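Local structure of actin-binding protein (Saccharomyces cerevisiae, 1HQZ) at residues Val71-Ile84 with Asn129-Ala141. The protein binds actin filaments, but not actin monomers, through this N-terminal cofilin-homology domain and recruits the ARP2/3 complex to their sides. Residues are numbered along the deposited sequence; the frame is centred on the assembly and turned at random.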
# COMPACT_ATOMS: atom_id res chain seq x y z
N VAL A 71 1.88 1.16 -11.11
CA VAL A 71 1.10 0.57 -12.19
C VAL A 71 0.91 1.46 -13.40
O VAL A 71 0.87 2.69 -13.30
CB VAL A 71 -0.31 0.18 -11.68
CG1 VAL A 71 -0.94 -0.82 -12.63
CG2 VAL A 71 -0.24 -0.37 -10.26
N SER A 72 0.78 0.80 -14.55
CA SER A 72 0.54 1.49 -15.81
C SER A 72 -0.75 0.89 -16.36
O SER A 72 -0.76 -0.23 -16.86
CB SER A 72 1.68 1.24 -16.80
OG SER A 72 1.35 1.79 -18.06
N PRO A 73 -1.85 1.64 -16.25
CA PRO A 73 -3.13 1.14 -16.75
C PRO A 73 -3.05 0.89 -18.24
O PRO A 73 -2.32 1.58 -18.96
CB PRO A 73 -4.10 2.27 -16.41
CG PRO A 73 -3.24 3.48 -16.58
CD PRO A 73 -1.95 3.06 -15.89
N PRO A 74 -3.78 -0.12 -18.74
CA PRO A 74 -3.76 -0.41 -20.17
C PRO A 74 -4.36 0.79 -20.90
O PRO A 74 -5.50 1.18 -20.63
CB PRO A 74 -4.62 -1.66 -20.29
CG PRO A 74 -4.42 -2.33 -18.96
CD PRO A 74 -4.53 -1.16 -18.01
N GLY A 75 -3.60 1.39 -21.81
CA GLY A 75 -4.08 2.55 -22.53
C GLY A 75 -2.98 3.58 -22.67
O GLY A 75 -3.07 4.49 -23.50
N SER A 76 -1.93 3.45 -21.86
CA SER A 76 -0.78 4.36 -21.91
C SER A 76 0.45 3.71 -21.28
O SER A 76 0.38 2.64 -20.68
CB SER A 76 -1.08 5.66 -21.16
OG SER A 76 -0.95 5.49 -19.76
N ASP A 77 1.59 4.37 -21.44
CA ASP A 77 2.85 3.87 -20.89
C ASP A 77 3.19 4.62 -19.61
O ASP A 77 4.25 4.39 -19.01
CB ASP A 77 3.98 4.04 -21.91
CG ASP A 77 3.95 2.99 -23.00
OD1 ASP A 77 4.76 3.10 -23.95
OD2 ASP A 77 3.13 2.04 -22.91
N VAL A 78 2.31 5.53 -19.20
CA VAL A 78 2.54 6.30 -17.99
C VAL A 78 2.41 5.37 -16.80
O VAL A 78 1.48 4.56 -16.71
CB VAL A 78 1.53 7.47 -17.85
CG1 VAL A 78 0.14 6.94 -17.49
CG2 VAL A 78 2.02 8.46 -16.80
N GLU A 79 3.38 5.45 -15.90
CA GLU A 79 3.41 4.63 -14.70
C GLU A 79 3.03 5.50 -13.52
O GLU A 79 3.61 6.57 -13.32
CB GLU A 79 4.81 4.07 -14.47
CG GLU A 79 5.31 3.10 -15.53
CD GLU A 79 4.79 1.70 -15.33
OE1 GLU A 79 4.21 1.43 -14.26
OE2 GLU A 79 4.98 0.86 -16.23
N LYS A 80 2.05 5.06 -12.75
CA LYS A 80 1.62 5.83 -11.59
C LYS A 80 1.67 5.03 -10.30
O LYS A 80 1.72 3.80 -10.31
CB LYS A 80 0.23 6.40 -11.84
CG LYS A 80 0.22 7.44 -12.95
CD LYS A 80 -1.18 7.93 -13.25
CE LYS A 80 -1.15 8.92 -14.39
NZ LYS A 80 -2.52 9.23 -14.88
N ILE A 81 1.68 5.74 -9.19
CA ILE A 81 1.77 5.10 -7.90
C ILE A 81 0.45 5.13 -7.13
O ILE A 81 -0.20 6.19 -7.02
CB ILE A 81 2.89 5.75 -7.03
CG1 ILE A 81 4.29 5.40 -7.56
CG2 ILE A 81 2.84 5.21 -5.62
CD1 ILE A 81 4.52 5.64 -9.00
N ILE A 82 0.06 3.98 -6.61
CA ILE A 82 -1.16 3.90 -5.82
C ILE A 82 -0.81 3.37 -4.44
O ILE A 82 0.07 2.52 -4.29
CB ILE A 82 -2.22 2.99 -6.50
CG1 ILE A 82 -3.45 2.86 -5.59
CG2 ILE A 82 -1.63 1.61 -6.81
CD1 ILE A 82 -4.65 2.14 -6.21
N ILE A 83 -1.43 3.92 -3.41
CA ILE A 83 -1.19 3.42 -2.07
C ILE A 83 -2.54 2.97 -1.57
O ILE A 83 -3.57 3.59 -1.86
CB ILE A 83 -0.62 4.49 -1.13
CG1 ILE A 83 -1.56 5.68 -1.04
CG2 ILE A 83 0.75 4.91 -1.62
CD1 ILE A 83 -1.18 6.65 0.08
N ILE A 84 -2.54 1.87 -0.83
CA ILE A 84 -3.78 1.32 -0.31
C ILE A 84 -3.76 1.19 1.21
O ILE A 84 -2.84 0.62 1.78
CB ILE A 84 -4.07 -0.06 -0.95
CG1 ILE A 84 -4.43 0.15 -2.42
CG2 ILE A 84 -5.19 -0.78 -0.20
CD1 ILE A 84 -4.59 -1.12 -3.20
N ASN A 129 -10.15 -3.48 -12.21
CA ASN A 129 -10.56 -2.52 -13.23
C ASN A 129 -10.93 -1.16 -12.65
O ASN A 129 -10.62 -0.12 -13.22
CB ASN A 129 -11.71 -3.08 -14.06
CG ASN A 129 -11.26 -4.18 -15.01
OD1 ASN A 129 -10.30 -4.00 -15.77
ND2 ASN A 129 -11.95 -5.31 -14.98
N GLU A 130 -11.62 -1.18 -11.52
CA GLU A 130 -12.02 0.04 -10.86
C GLU A 130 -10.77 0.86 -10.50
O GLU A 130 -10.72 2.08 -10.69
CB GLU A 130 -12.82 -0.31 -9.60
CG GLU A 130 -12.70 0.69 -8.46
CD GLU A 130 -13.61 1.89 -8.62
OE1 GLU A 130 -13.63 2.49 -9.72
OE2 GLU A 130 -14.29 2.24 -7.64
N LEU A 131 -9.74 0.18 -10.00
CA LEU A 131 -8.51 0.85 -9.61
C LEU A 131 -7.69 1.32 -10.80
O LEU A 131 -7.08 2.40 -10.75
CB LEU A 131 -7.67 -0.06 -8.70
CG LEU A 131 -8.28 -0.41 -7.33
CD1 LEU A 131 -7.37 -1.39 -6.61
CD2 LEU A 131 -8.45 0.84 -6.50
N LEU A 132 -7.65 0.52 -11.86
CA LEU A 132 -6.89 0.91 -13.04
C LEU A 132 -7.50 2.18 -13.63
O LEU A 132 -6.81 2.98 -14.26
CB LEU A 132 -6.88 -0.23 -14.07
CG LEU A 132 -6.08 -1.48 -13.69
CD1 LEU A 132 -6.18 -2.51 -14.80
CD2 LEU A 132 -4.62 -1.12 -13.44
N MET A 133 -8.80 2.36 -13.39
CA MET A 133 -9.51 3.54 -13.88
C MET A 133 -9.12 4.75 -13.05
O MET A 133 -8.86 5.83 -13.59
CB MET A 133 -11.01 3.33 -13.79
CG MET A 133 -11.80 4.50 -14.30
SD MET A 133 -13.54 4.31 -13.96
CE MET A 133 -13.61 5.01 -12.28
N LYS A 134 -9.10 4.57 -11.73
CA LYS A 134 -8.72 5.65 -10.82
C LYS A 134 -7.29 6.08 -11.10
O LYS A 134 -6.96 7.27 -11.05
CB LYS A 134 -8.84 5.19 -9.37
CG LYS A 134 -10.27 4.95 -8.93
CD LYS A 134 -10.36 4.75 -7.43
CE LYS A 134 -11.79 4.57 -6.97
NZ LYS A 134 -11.90 4.76 -5.49
N ILE A 135 -6.43 5.11 -11.41
CA ILE A 135 -5.03 5.38 -11.69
C ILE A 135 -4.93 6.18 -12.99
O ILE A 135 -4.17 7.16 -13.08
CB ILE A 135 -4.24 4.05 -11.80
CG1 ILE A 135 -4.07 3.45 -10.40
CG2 ILE A 135 -2.90 4.27 -12.47
CD1 ILE A 135 -3.43 2.10 -10.37
N SER A 136 -5.71 5.79 -13.98
CA SER A 136 -5.71 6.48 -15.25
C SER A 136 -6.21 7.92 -15.15
O SER A 136 -5.70 8.79 -15.84
CB SER A 136 -6.55 5.70 -16.27
OG SER A 136 -6.60 6.39 -17.50
N ASN A 137 -7.20 8.17 -14.28
CA ASN A 137 -7.75 9.52 -14.09
C ASN A 137 -7.02 10.35 -13.02
O ASN A 137 -7.47 11.45 -12.66
CB ASN A 137 -9.23 9.45 -13.71
CG ASN A 137 -10.10 8.94 -14.84
OD1 ASN A 137 -9.88 9.26 -16.01
ND2 ASN A 137 -11.11 8.15 -14.50
N ALA A 138 -5.91 9.84 -12.51
CA ALA A 138 -5.17 10.54 -11.46
C ALA A 138 -4.43 11.79 -11.92
O ALA A 138 -4.00 11.89 -13.07
CB ALA A 138 -4.19 9.57 -10.81
N ALA A 139 -4.27 12.74 -11.00
CA ALA A 139 -3.53 13.98 -11.27
C ALA A 139 -2.06 13.72 -10.91
O ALA A 139 -1.64 12.57 -10.80
CB ALA A 139 -4.09 15.12 -10.42
N GLY A 140 -1.28 14.79 -10.72
CA GLY A 140 0.13 14.64 -10.38
C GLY A 140 0.42 14.04 -9.01
O GLY A 140 -0.47 13.94 -8.15
N ALA A 141 1.68 13.66 -8.80
CA ALA A 141 2.14 13.06 -7.54
C ALA A 141 1.89 13.94 -6.32
O ALA A 141 1.38 13.42 -5.30
CB ALA A 141 3.63 12.73 -7.65
OXT ALA A 141 2.24 15.15 -6.39
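Ile-135 is the apolar hub between helix 129-136 and segment 71-84, touching Val-71, Pro-73, Lys-80 and Ile-82. Its chi1 of -73° swings CG1 away from the carbonyl carbon and divides the two branches between different partners. CG2 touches both Pro-73 CD and Lys-80 CB, 3.8 Å from each. CD1, at the end of the other branch, reaches Val-71 CB at 3.9 Å and also meets Ile-82 CG2. Leu-132, one turn earlier, lies roughly perpendicular to Val-71, its CD2 3.8 Å from Val-71 CG1, and sends CD1 to the ring of Pro-74. The Pro-73 ring lies against the helix backbone, CB 3.5 Å from Leu-132 O and CG close to Ser-136 CB. Leu-131 extends the patch along the strand, CD2 meeting Ile-82 CD1 at 4.0 Å.

In this ADF-H fold the C-terminal helix packs across one face of the central mixed sheet, here against an antiparallel beta hairpin: strands 65-71 and 80-86, paired through Val-71 and Lys-80, with residues 72-79 as the loop. Strand 80-84 and helix 129-136 run at 126° with axes 9.3 Å apart. Helix 52-56 borders the same patch, Phe-52 touching Val-71 and Leu-132 and Leu-56 touching Leu-131.

The polar link is at the helix C-terminus. The extended Lys-80 chain runs alongside Ile-135, pointing the other way, and brings NZ to Ile-135 O (3.2 Å), a hydrogen bond in the carbonyl plane with a C=O...N angle of 150°. Ala-138 N also donates to this oxygen where the chain leaves the helix, and the ammonium probably offsets some of the negative end of the helix dipole. A leucine here in place of Lys-80 would probably cost Ile-135 O its bond from NZ, leaving the one from Ala-138 N, and strip the helix end of the nearby positive charge. Beyond the helix, Ala-138 CB rests near Lys-80 CD and also touches Val-116 of strand 116-120.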